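Local coordinates for protein peptidoglycan glycosyltransferase (Atopobium parvulum, PDB 4OVD) that is a penicillin-binding protein, one of the bacterial cell-wall enzymes that combine a dimerisation domain with a penicillin-binding domain, at residues 298-302 / 351-356; 366-370 / 397-401. All blocks are in the same frame, centred on the assembly; numbering follows the deposited sequence.

Contact 1. Residues 298-302 / 351-356; sequences KVITT and SSNVGM
Lys-298 and Met-356 mark the closest backbone approach, CA to CA 7.1 Å, where the first turn of helix 298-307 faces the start of helix 353-364. Ser-351 has positive phi and ends helix 344-350 in a Schellman motif; Ser-352 then N-caps the next helix, its OG accepting from Gly-355 N at 2.9 Å and also hydrogen-bonding Asp-332 OD2. Extended beyond CG (chi3 -171°), the Lys-298 chain carries NZ to the turn that joins helices 344-350 and 353-364. There NZ donates to Ser-351 OG at 2.8 Å and to Asn-353 OD1 at 3.0 Å. The second bond comes from above the amide, 43° out of the carbonyl plane, with the two side chains nearly perpendicular. Nearer the backbone, CB, CG and CD of Lys-298 pass at a slant across CG and SE of Met-356, a selenomethionine in this model; Lys-298 CD and Met-356 CG are tight at 3.4 Å. The Met-356 chain bends at chi2 (-54°), which sets SE 3.8 Å from Thr-302 CG2. Lys-298 belongs to the SxxK motif begun by Ser-295, and Ser-351 and Asn-353 to the SxN motif, two active-site signatures of this family. Ser-351 OG also bonds Lys-490 (KTG motif), and the Ser-351 side chain lies about 4 Å from a bound calcium ion. These bonds and the close packing probably hold the Lys-298 amine between Ser-351 and Asn-353.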
loop_
_atom_site.group_PDB
_atom_site.type_symbol
_atom_site.label_atom_id
_atom_site.label_comp_id
_atom_site.label_asym_id
_atom_site.label_seq_id
_atom_site.Cartn_x
_atom_site.Cartn_y
_atom_site.Cartn_z
ATOM N N LYS A 298 10.423 4.376 -8.624
ATOM C CA LYS A 298 10.912 4.569 -9.985
ATOM C C LYS A 298 9.874 4.246 -11.059
ATOM O O LYS A 298 10.012 4.665 -12.169
ATOM C CB LYS A 298 12.162 3.777 -10.215
ATOM C CG LYS A 298 13.267 4.214 -9.299
ATOM C CD LYS A 298 14.510 3.408 -9.533
ATOM C CE LYS A 298 15.531 3.717 -8.453
ATOM N NZ LYS A 298 16.755 2.963 -8.638
ATOM N N VAL A 299 8.849 3.497 -10.718
ATOM C CA VAL A 299 7.756 3.184 -11.645
ATOM C C VAL A 299 6.941 4.458 -11.940
ATOM O O VAL A 299 6.425 4.651 -13.046
ATOM C CB VAL A 299 6.915 2.098 -10.991
ATOM C CG1 VAL A 299 5.572 1.986 -11.682
ATOM C CG2 VAL A 299 7.701 0.780 -11.045
ATOM N N ILE A 300 6.852 5.336 -10.938
ATOM C CA ILE A 300 6.175 6.629 -11.088
ATOM C C ILE A 300 7.001 7.535 -11.990
ATOM O O ILE A 300 6.525 8.111 -12.932
ATOM C CB ILE A 300 5.915 7.234 -9.679
ATOM C CG1 ILE A 300 4.864 6.330 -9.034
ATOM C CG2 ILE A 300 5.329 8.595 -9.752
ATOM C CD1 ILE A 300 4.792 6.362 -7.559
ATOM N N THR A 301 8.281 7.655 -11.702
ATOM C CA THR A 301 9.157 8.469 -12.511
ATOM C C THR A 301 9.156 8.025 -13.964
ATOM O O THR A 301 9.116 8.868 -14.887
ATOM C CB THR A 301 10.561 8.369 -11.970
ATOM O OG1 THR A 301 10.509 8.769 -10.581
ATOM C CG2 THR A 301 11.540 9.175 -12.871
ATOM N N THR A 302 9.234 6.715 -14.220
ATOM C CA THR A 302 9.275 6.293 -15.633
ATOM C C THR A 302 7.926 6.465 -16.277
ATOM O O THR A 302 7.846 6.785 -17.475
ATOM C CB THR A 302 9.795 4.853 -15.770
ATOM O OG1 THR A 302 9.085 4.045 -14.832
ATOM C CG2 THR A 302 11.212 4.744 -15.299
ATOM N N SER A 351 17.684 -1.125 -11.200
ATOM C CA SER A 351 17.387 -0.082 -10.265
ATOM C C SER A 351 18.498 0.921 -10.155
ATOM O O SER A 351 19.070 1.109 -9.121
ATOM C CB SER A 351 17.019 -0.639 -8.917
ATOM O OG SER A 351 16.204 0.270 -8.275
ATOM N N SER A 352 18.800 1.566 -11.247
ATOM C CA SER A 352 19.848 2.634 -11.226
ATOM C C SER A 352 19.315 3.998 -10.749
ATOM O O SER A 352 18.484 4.649 -11.425
ATOM C CB SER A 352 20.345 2.817 -12.651
ATOM O OG SER A 352 21.201 3.945 -12.845
ATOM N N ASN A 353 19.798 4.440 -9.605
ATOM C CA ASN A 353 19.467 5.762 -9.140
ATOM C C ASN A 353 20.002 6.817 -10.036
ATOM O O ASN A 353 19.335 7.836 -10.240
ATOM C CB ASN A 353 20.028 6.044 -7.725
ATOM C CG ASN A 353 19.372 5.183 -6.688
ATOM O OD1 ASN A 353 18.199 4.832 -6.788
ATOM N ND2 ASN A 353 20.079 4.932 -5.660
ATOM N N VAL A 354 21.231 6.627 -10.501
ATOM C CA VAL A 354 21.830 7.591 -11.389
ATOM C C VAL A 354 21.011 7.800 -12.665
ATOM O O VAL A 354 20.777 8.915 -13.087
ATOM C CB VAL A 354 23.260 7.211 -11.768
ATOM C CG1 VAL A 354 23.834 8.248 -12.735
ATOM C CG2 VAL A 354 24.153 7.215 -10.527
ATOM N N GLY A 355 20.537 6.712 -13.233
ATOM C CA GLY A 355 19.754 6.775 -14.479
ATOM C C GLY A 355 18.460 7.535 -14.217
ATOM O O GLY A 355 18.051 8.353 -15.058
HETATM N N MSE A 356 17.782 7.241 -13.089
HETATM C CA MSE A 356 16.547 7.957 -12.750
HETATM C C MSE A 356 16.754 9.445 -12.599
HETATM O O MSE A 356 16.011 10.305 -13.153
HETATM C CB MSE A 356 15.995 7.408 -11.462
HETATM C CG MSE A 356 15.345 6.059 -11.518
HETATM SE SE MSE A 356 13.934 5.873 -12.843
HETATM C CE MSE A 356 14.800 4.851 -14.167
#

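Contact 2. Residues 366-370 / 397-401; sequences DKRFA and LDQYE
The first turn of helix 366-375 packs, near the protein surface, against the loop leading to helix 404-408, with Tyr-400 and Leu-397 resting on Asp-366, Phe-369 and Ala-370. Leu-397 to Gln-399 form a short 3-10 turn, and Tyr-400 N bonds back to Leu-397 O, so that Leu-397 and Tyr-400 both face the helix. Between them sits the methyl of Ala-370: its CB is 3.8 Å from Leu-397 CB and 3.3 Å from Tyr-400 OH, approaching the tyrosine ring obliquely. Farther out, the Leu-397 methyls reach the backbone of the first helical turn, CD1 lying 3.9 Å from Asp-366 O. The tyrosine hydroxyl continues past Ala-370 to the edge of the Phe-369 ring, where Tyr-400 OH is 3.5 Å from Phe-369 CD2. With CG anti to the backbone N (chi1 -178°), the Phe-369 ring swings toward the loop, and the two aromatic side chains meet at roughly a right angle. Along the ring edge nearer the tyrosine backbone, Tyr-400 CD2 borders the carboxylate, 3.7 Å from Asp-366 CG, with carboxylate and ring planes turned 65° apart. A water lies 2.7 Å from Asp-366 OD2 and 2.8 Å from Glu-401 O, placed to bridge helix and loop, although other acceptors may compete for its protons. Met-408 of helix 404-408 touches both the Phe-369 and Tyr-400 side chains. No direct hydrogen bond joins the segments, so the joint rests mainly on van der Waals contact, with the water as a possible bridge; Glu-360, close to Asp-366 OD1, may raise the proton affinity of one carboxylate.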
loop_
_atom_site.group_PDB
_atom_site.type_symbol
_atom_site.label_atom_id
_atom_site.label_comp_id
_atom_site.label_asym_id
_atom_site.label_seq_id
_atom_site.Cartn_x
_atom_site.Cartn_y
_atom_site.Cartn_z
ATOM N N ASP A 366 11.569 19.486 -13.817
ATOM C CA ASP A 366 10.859 19.527 -12.544
ATOM C C ASP A 366 9.383 19.781 -12.686
ATOM O O ASP A 366 8.587 19.199 -11.998
ATOM C CB ASP A 366 11.481 20.630 -11.666
ATOM C CG ASP A 366 12.836 20.202 -11.126
ATOM O OD1 ASP A 366 13.200 18.986 -11.281
ATOM O OD2 ASP A 366 13.495 21.048 -10.506
ATOM N N LYS A 367 9.040 20.681 -13.576
ATOM C CA LYS A 367 7.637 21.018 -13.793
ATOM C C LYS A 367 6.786 19.823 -14.184
ATOM O O LYS A 367 5.732 19.614 -13.568
ATOM C CB LYS A 367 7.513 22.111 -14.859
ATOM C CG LYS A 367 6.060 22.451 -15.182
ATOM C CD LYS A 367 5.968 23.770 -15.942
ATOM C CE LYS A 367 4.557 23.946 -16.451
ATOM N NZ LYS A 367 4.455 25.267 -17.069
ATOM N N ARG A 368 7.177 19.088 -15.244
ATOM C CA ARG A 368 6.397 17.912 -15.650
ATOM C C ARG A 368 6.493 16.845 -14.601
ATOM O O ARG A 368 5.539 16.080 -14.409
ATOM C CB ARG A 368 6.794 17.368 -17.044
ATOM C CG ARG A 368 6.340 18.278 -18.176
ATOM C CD ARG A 368 6.743 17.800 -19.563
ATOM N NE ARG A 368 8.196 17.766 -19.718
ATOM C CZ ARG A 368 8.803 17.943 -20.881
ATOM N NH1 ARG A 368 8.070 18.224 -21.951
ATOM N NH2 ARG A 368 10.150 17.882 -20.961
ATOM N N PHE A 369 7.622 16.803 -13.888
ATOM C CA PHE A 369 7.766 15.813 -12.834
ATOM C C PHE A 369 6.785 16.105 -11.729
ATOM O O PHE A 369 6.025 15.238 -11.321
ATOM C CB PHE A 369 9.181 15.801 -12.246
ATOM C CG PHE A 369 9.399 14.750 -11.181
ATOM C CD1 PHE A 369 9.533 13.394 -11.522
ATOM C CD2 PHE A 369 9.505 15.100 -9.886
ATOM C CE1 PHE A 369 9.773 12.475 -10.571
ATOM C CE2 PHE A 369 9.779 14.154 -8.908
ATOM C CZ PHE A 369 9.938 12.847 -9.255
ATOM N N ALA A 370 6.831 17.319 -11.202
ATOM C CA ALA A 370 5.928 17.691 -10.126
ATOM C C ALA A 370 4.458 17.567 -10.567
ATOM O O ALA A 370 3.582 17.220 -9.767
ATOM C CB ALA A 370 6.235 19.082 -9.629
ATOM N N LEU A 397 6.008 22.044 -6.380
ATOM C CA LEU A 397 6.951 22.553 -7.386
ATOM C C LEU A 397 7.634 23.841 -6.955
ATOM O O LEU A 397 8.860 23.920 -7.021
ATOM C CB LEU A 397 6.249 22.817 -8.706
ATOM C CG LEU A 397 7.139 23.465 -9.769
ATOM C CD1 LEU A 397 8.328 22.556 -10.052
ATOM C CD2 LEU A 397 6.329 23.769 -11.027
ATOM N N ASP A 398 6.863 24.811 -6.451
ATOM C CA ASP A 398 7.458 26.095 -6.055
ATOM C C ASP A 398 8.388 25.979 -4.858
ATOM O O ASP A 398 9.100 26.908 -4.571
ATOM C CB ASP A 398 6.417 27.227 -5.858
ATOM C CG ASP A 398 5.494 26.983 -4.682
ATOM O OD1 ASP A 398 5.260 25.806 -4.350
ATOM O OD2 ASP A 398 4.979 27.969 -4.099
ATOM N N GLN A 399 8.394 24.848 -4.162
ATOM C CA GLN A 399 9.312 24.673 -3.043
ATOM C C GLN A 399 10.556 23.874 -3.483
ATOM O O GLN A 399 11.481 23.677 -2.694
ATOM C CB GLN A 399 8.636 23.912 -1.902
ATOM C CG GLN A 399 7.401 24.513 -1.261
ATOM C CD GLN A 399 6.807 23.542 -0.208
ATOM O OE1 GLN A 399 6.276 22.486 -0.547
ATOM N NE2 GLN A 399 6.864 23.925 1.070
ATOM N N TYR A 400 10.613 23.422 -4.736
ATOM C CA TYR A 400 11.767 22.638 -5.167
ATOM C C TYR A 400 13.008 23.485 -5.109
ATOM O O TYR A 400 13.002 24.683 -5.352
ATOM C CB TYR A 400 11.639 22.098 -6.612
ATOM C CG TYR A 400 10.811 20.831 -6.839
ATOM C CD1 TYR A 400 9.677 20.567 -6.104
ATOM C CD2 TYR A 400 11.086 19.988 -7.923
ATOM C CE1 TYR A 400 8.883 19.447 -6.353
ATOM C CE2 TYR A 400 10.313 18.847 -8.162
ATOM C CZ TYR A 400 9.195 18.592 -7.388
ATOM O OH TYR A 400 8.382 17.516 -7.657
ATOM N N GLU A 401 14.093 22.832 -4.802
ATOM C CA GLU A 401 15.338 23.499 -4.803
ATOM C C GLU A 401 16.210 22.726 -5.762
ATOM O O GLU A 401 15.743 21.794 -6.457
ATOM C CB GLU A 401 15.871 23.622 -3.381
ATOM C CG GLU A 401 15.890 22.324 -2.604
ATOM C CD GLU A 401 16.229 22.539 -1.141
ATOM O OE1 GLU A 401 16.076 23.695 -0.657
ATOM O OE2 GLU A 401 16.610 21.537 -0.484
HETATM O O HOH W 1 14.913 20.027 -8.501
#

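From the N terminus, the chain enters helix 298-307, runs through the short strands between 316 and 343 and helix 344-350, and returns at 351-356, where contact 1 closes a loop with 48 intervening residues. It then follows helix 353-364 straight into helix 366-375. Contact 2 opens there and closes at 397-401, after 26 residues without a strand. The two loops are in series, neither crossing nor enclosing the other, and the contacts lie about 17 Å apart, centre to centre. Contact 1 ties two active-site motifs together in a largely buried spot; contact 2 fastens a surface loop. They meet where Phe-369 CE1 packs 3.8 Å from Thr-301 OG1, the hydroxyl itself being hydrogen-bonded to Ala-409 O.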